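Local coordinates for protein sulfur oxygenase/reductase (Halothiobacillus neapolitanus, PDB 6QPA) that probably acts as an iron-dependent sulfur oxygenase/reductase, using molecular oxygen to convert elemental sulfur into oxidised and reduced sulfur products, at residues Met199-Val204 with Pro250-Val255; Gly163-Met168 with Asn284-His289. All blocks are in the same frame, centred on the assembly; numbering follows the deposited sequence.

Interaction 1: residues Met199-Val204 with Pro250-Val255; sequences MKQFGV and PTQYLV
Lys-200 and Tyr-253 face each other as a non-hydrogen-bonded antiparallel pair, and their side chains lie side by side, pointing the same way. Lys-200 CG is anti to the backbone N (chi1 -178°), and the chain beyond it is extended. CG sits over one face of the Tyr-253 ring, 3.9 Å from the ring centroid, in a CH-pi contact. Farther out, Lys-200 CE passes 3.5 Å from Tyr-253 OH. That hydroxyl hydrogen-bonds to Glu-176 of helix 172-189. Thr-251 CG2 packs on Lys-200 CG at 3.9 Å.

On the opposite sheet face, Met-199 pairs with Leu-254. The Met-199 chain bends at its last torsion (chi3 -68°), which brings CE to 3.7 Å from Leu-254 CB. Two backbone bonds join this pair; the one from Leu-254 N to Met-199 O is 2.7 Å.

Gln-201 N bonds to Gln-252 O at 3.0 Å, almost straight. Their side-chain amides also meet, with planes 67° apart. Gln-201 NE2 gives Gln-252 OE1 a bent, weak bond of 2.7 Å. The other amide ends are held elsewhere: Gln-201 OE1 by Gln-248 N and Gln-252 NE2 by Asp-164. A water then bridges Gln-201 O and Gln-252 N, where the strands diverge.

Met-199 and Leu-254 pack on Ile-10 of strand 7-15, while Lys-200 and Tyr-253 meet helix 172-189. This is a twisted antiparallel pair within the helix-backed antiparallel sheet, consistent with the dimeric alpha-beta barrel clan.

Interaction 2: residues Gly163-Met168 with Asn284-His289; sequences GDHWVM and NGVLAH
The end of strand 159-167 meets the turn between helix 276-287 and strand 290-305, where Met-168 and Val-167 contact the carbonyl of His-289. Met-168 N donates to His-289 O at 2.8 Å. The N-H...O angle is 168°, and the donor is tilted 23° from the carbonyl plane. Val-167 CA makes a CA-H...O contact with His-289 O at 3.4 Å, and Val-167 CG1 comes to 3.5 Å from His-289 O.

Met-168 CG is anti to its own carbonyl carbon (chi1 -58°) and lies 3.4 Å from His-289 O. Its sulfur, SD, continues past the carbonyl to 3.7 Å from His-289 C. The turn has its own bond, from His-289 N to Val-286 O. Ala-288 CB lies over the centre of one face of the His-289 ring, and His-289 ND1 is hydrogen-bonded to His-171.

Farther back on the strand, the side chains of His-165 and Val-286 cross at about a right angle. His-165 CD2 touches Val-286 CG1 at 3.9 Å. His-165 ND1 also makes a weak bond to Gly-163 O, 2.9 Å long, on the same strand.

Phe-175 of helix 172-189 packs against His-165, Val-167 and Val-286. A second subunit contributes Tyr-235 against Met-168 and Pro-214 against Ala-288. Strand 159-167 itself runs between strands 251-259 and 290-305.

Overall arrangement
Both contacts reach the same antiparallel sheet. Strand 251-259 of interaction 1 is the direct neighbour of strand 159-167 of interaction 2, and Tyr-253 N probably bonds to His-165 O at 2.8 Å. Tyr-253 CD1 also packs on Val-167 CG2. Interaction 1 is the more buried and lies nearer the chain centre. It is strand pairing, with a ladder of backbone bonds, an amide pair and a CH-pi contact. Interaction 2 is partly buried, smaller, and joins strand to helix turn through one backbone bond, side chains packed on a carbonyl, and a histidine-valine contact. Helix 172-189 touches both. At interaction 2 a second subunit also takes part.

Interaction 1: residues Met199-Val204 with Pro250-Val255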
# COMPACT_ATOMS: atom_id res chain seq x y z
N MET A 199 -58.36 -24.76 5.68
CA MET A 199 -58.93 -24.17 4.47
C MET A 199 -58.99 -25.22 3.39
O MET A 199 -57.97 -25.86 3.09
CB MET A 199 -58.10 -22.99 4.00
CG MET A 199 -58.00 -21.86 5.01
SD MET A 199 -57.05 -20.44 4.38
CE MET A 199 -55.42 -21.14 4.30
N LYS A 200 -60.16 -25.34 2.74
CA LYS A 200 -60.43 -26.35 1.72
C LYS A 200 -60.64 -25.65 0.38
O LYS A 200 -61.52 -24.80 0.27
CB LYS A 200 -61.68 -27.15 2.08
CG LYS A 200 -62.03 -28.29 1.11
CD LYS A 200 -63.40 -28.84 1.43
CE LYS A 200 -63.78 -30.00 0.52
NZ LYS A 200 -65.22 -30.31 0.80
N GLN A 201 -59.85 -26.01 -0.62
CA GLN A 201 -60.01 -25.40 -1.94
C GLN A 201 -61.27 -25.96 -2.61
O GLN A 201 -61.42 -27.18 -2.71
CB GLN A 201 -58.79 -25.67 -2.82
CG GLN A 201 -59.00 -25.11 -4.23
CD GLN A 201 -57.93 -25.48 -5.25
OE1 GLN A 201 -58.25 -25.66 -6.42
NE2 GLN A 201 -56.67 -25.60 -4.81
N PHE A 202 -62.16 -25.08 -3.08
CA PHE A 202 -63.36 -25.52 -3.78
C PHE A 202 -63.53 -24.86 -5.15
O PHE A 202 -64.53 -25.11 -5.81
CB PHE A 202 -64.63 -25.30 -2.93
CG PHE A 202 -64.98 -23.83 -2.70
CD1 PHE A 202 -64.41 -23.12 -1.64
CD2 PHE A 202 -65.88 -23.18 -3.53
CE1 PHE A 202 -64.72 -21.78 -1.43
CE2 PHE A 202 -66.20 -21.83 -3.32
CZ PHE A 202 -65.62 -21.13 -2.27
N GLY A 203 -62.57 -24.06 -5.60
CA GLY A 203 -62.66 -23.46 -6.92
C GLY A 203 -61.53 -22.48 -7.11
O GLY A 203 -60.73 -22.23 -6.20
N VAL A 204 -61.47 -21.91 -8.33
CA VAL A 204 -60.41 -20.97 -8.71
C VAL A 204 -61.02 -19.79 -9.46
O VAL A 204 -61.95 -19.97 -10.26
CB VAL A 204 -59.32 -21.63 -9.58
CG1 VAL A 204 -58.23 -20.61 -9.95
CG2 VAL A 204 -58.69 -22.81 -8.84
N PRO A 250 -56.80 -34.36 -6.57
CA PRO A 250 -57.31 -34.58 -5.21
C PRO A 250 -57.52 -33.27 -4.46
O PRO A 250 -56.82 -32.31 -4.72
CB PRO A 250 -56.21 -35.41 -4.54
CG PRO A 250 -55.48 -36.06 -5.66
CD PRO A 250 -55.53 -35.07 -6.80
N THR A 251 -58.51 -33.25 -3.56
CA THR A 251 -58.85 -32.04 -2.84
C THR A 251 -57.65 -31.48 -2.10
O THR A 251 -56.98 -32.20 -1.34
CB THR A 251 -59.97 -32.32 -1.85
OG1 THR A 251 -61.09 -32.89 -2.55
CG2 THR A 251 -60.37 -31.05 -1.14
N GLN A 252 -57.40 -30.19 -2.29
CA GLN A 252 -56.33 -29.52 -1.57
C GLN A 252 -56.87 -28.90 -0.30
O GLN A 252 -57.89 -28.20 -0.32
CB GLN A 252 -55.67 -28.43 -2.42
CG GLN A 252 -54.64 -27.65 -1.63
CD GLN A 252 -54.05 -26.53 -2.45
OE1 GLN A 252 -54.78 -25.66 -2.91
NE2 GLN A 252 -52.74 -26.55 -2.65
N TYR A 253 -56.18 -29.14 0.81
CA TYR A 253 -56.40 -28.41 2.05
C TYR A 253 -55.14 -27.65 2.41
O TYR A 253 -54.04 -28.22 2.36
CB TYR A 253 -56.77 -29.36 3.20
CG TYR A 253 -58.17 -29.95 3.13
CD1 TYR A 253 -58.45 -31.04 2.34
CD2 TYR A 253 -59.20 -29.42 3.91
CE1 TYR A 253 -59.74 -31.59 2.30
CE2 TYR A 253 -60.49 -29.96 3.88
CZ TYR A 253 -60.76 -31.04 3.07
OH TYR A 253 -62.02 -31.58 3.07
N LEU A 254 -55.30 -26.39 2.79
CA LEU A 254 -54.22 -25.59 3.35
C LEU A 254 -54.44 -25.45 4.84
O LEU A 254 -55.49 -24.94 5.26
CB LEU A 254 -54.15 -24.21 2.70
CG LEU A 254 -53.85 -24.29 1.22
CD1 LEU A 254 -53.66 -22.88 0.65
CD2 LEU A 254 -52.60 -25.13 1.04
N VAL A 255 -53.46 -25.88 5.63
CA VAL A 255 -53.54 -25.78 7.07
C VAL A 255 -52.73 -24.56 7.50
O VAL A 255 -51.50 -24.56 7.45
CB VAL A 255 -53.06 -27.07 7.75
CG1 VAL A 255 -53.00 -26.88 9.27
CG2 VAL A 255 -53.98 -28.23 7.36
O HOH W 1 -59.27 -28.67 -4.05

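Interaction 2: residues Gly163-Met168 with Asn284-His289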
# COMPACT_ATOMS: atom_id res chain seq x y z
N GLY A 163 -49.50 -25.46 5.64
CA GLY A 163 -49.27 -26.85 5.30
C GLY A 163 -50.15 -27.29 4.15
O GLY A 163 -51.37 -27.26 4.24
N ASP A 164 -49.51 -27.70 3.05
CA ASP A 164 -50.19 -28.12 1.84
C ASP A 164 -50.51 -29.62 1.91
O ASP A 164 -49.60 -30.45 2.03
CB ASP A 164 -49.33 -27.80 0.62
CG ASP A 164 -50.13 -27.83 -0.68
OD1 ASP A 164 -51.22 -28.41 -0.68
OD2 ASP A 164 -49.68 -27.24 -1.68
N HIS A 165 -51.79 -29.97 1.83
CA HIS A 165 -52.22 -31.36 1.88
C HIS A 165 -53.13 -31.64 0.69
O HIS A 165 -54.06 -30.88 0.43
CB HIS A 165 -53.00 -31.66 3.17
CG HIS A 165 -52.26 -31.34 4.43
ND1 HIS A 165 -52.02 -30.05 4.86
CD2 HIS A 165 -51.73 -32.16 5.37
CE1 HIS A 165 -51.36 -30.09 6.00
NE2 HIS A 165 -51.17 -31.35 6.34
N TRP A 166 -52.85 -32.74 -0.02
CA TRP A 166 -53.80 -33.28 -0.99
C TRP A 166 -54.40 -34.54 -0.40
O TRP A 166 -53.67 -35.48 -0.07
CB TRP A 166 -53.14 -33.60 -2.33
CG TRP A 166 -52.54 -32.45 -3.08
CD1 TRP A 166 -52.30 -31.18 -2.61
CD2 TRP A 166 -52.10 -32.47 -4.44
NE1 TRP A 166 -51.73 -30.42 -3.60
CE2 TRP A 166 -51.60 -31.18 -4.74
CE3 TRP A 166 -52.08 -33.45 -5.44
CZ2 TRP A 166 -51.09 -30.85 -5.99
CZ3 TRP A 166 -51.57 -33.12 -6.68
CH2 TRP A 166 -51.07 -31.83 -6.95
N VAL A 167 -55.73 -34.57 -0.29
CA VAL A 167 -56.45 -35.60 0.46
C VAL A 167 -57.01 -36.64 -0.51
O VAL A 167 -57.50 -36.28 -1.59
CB VAL A 167 -57.56 -34.96 1.33
CG1 VAL A 167 -58.48 -36.04 1.93
CG2 VAL A 167 -56.91 -34.13 2.45
N MET A 168 -56.89 -37.92 -0.13
CA MET A 168 -57.44 -39.01 -0.94
C MET A 168 -58.93 -38.85 -1.13
O MET A 168 -59.66 -38.47 -0.21
CB MET A 168 -57.16 -40.37 -0.29
CG MET A 168 -55.67 -40.62 -0.08
SD MET A 168 -55.36 -41.98 1.07
CE MET A 168 -55.93 -43.39 0.10
N ASN A 284 -52.88 -41.07 12.34
CA ASN A 284 -54.13 -41.72 11.97
C ASN A 284 -55.17 -40.75 11.41
O ASN A 284 -55.97 -41.13 10.55
CB ASN A 284 -54.68 -42.46 13.18
CG ASN A 284 -53.76 -43.57 13.62
OD1 ASN A 284 -53.22 -44.30 12.79
ND2 ASN A 284 -53.56 -43.70 14.92
N GLY A 285 -55.16 -39.51 11.87
CA GLY A 285 -56.17 -38.56 11.47
C GLY A 285 -55.77 -37.70 10.28
O GLY A 285 -56.66 -37.15 9.64
N VAL A 286 -54.48 -37.58 9.99
CA VAL A 286 -54.04 -36.71 8.89
C VAL A 286 -53.23 -37.51 7.87
O VAL A 286 -53.63 -37.63 6.72
CB VAL A 286 -53.24 -35.50 9.40
CG1 VAL A 286 -52.69 -34.68 8.22
CG2 VAL A 286 -54.11 -34.62 10.30
N LEU A 287 -52.09 -38.06 8.29
CA LEU A 287 -51.18 -38.68 7.33
C LEU A 287 -51.84 -39.84 6.58
O LEU A 287 -51.51 -40.09 5.41
CB LEU A 287 -49.90 -39.16 8.02
CG LEU A 287 -48.96 -38.08 8.60
CD1 LEU A 287 -47.66 -38.68 9.10
CD2 LEU A 287 -48.67 -37.00 7.58
N ALA A 288 -52.73 -40.58 7.25
CA ALA A 288 -53.39 -41.74 6.65
C ALA A 288 -54.32 -41.37 5.51
O ALA A 288 -54.74 -42.27 4.78
CB ALA A 288 -54.18 -42.50 7.73
N HIS A 289 -54.66 -40.09 5.33
CA HIS A 289 -55.67 -39.72 4.35
C HIS A 289 -55.12 -38.91 3.19
O HIS A 289 -55.90 -38.37 2.40
CB HIS A 289 -56.78 -38.94 5.05
CG HIS A 289 -57.37 -39.69 6.21
ND1 HIS A 289 -57.92 -40.95 6.06
CD2 HIS A 289 -57.49 -39.37 7.51
CE1 HIS A 289 -58.36 -41.37 7.23
NE2 HIS A 289 -58.11 -40.43 8.13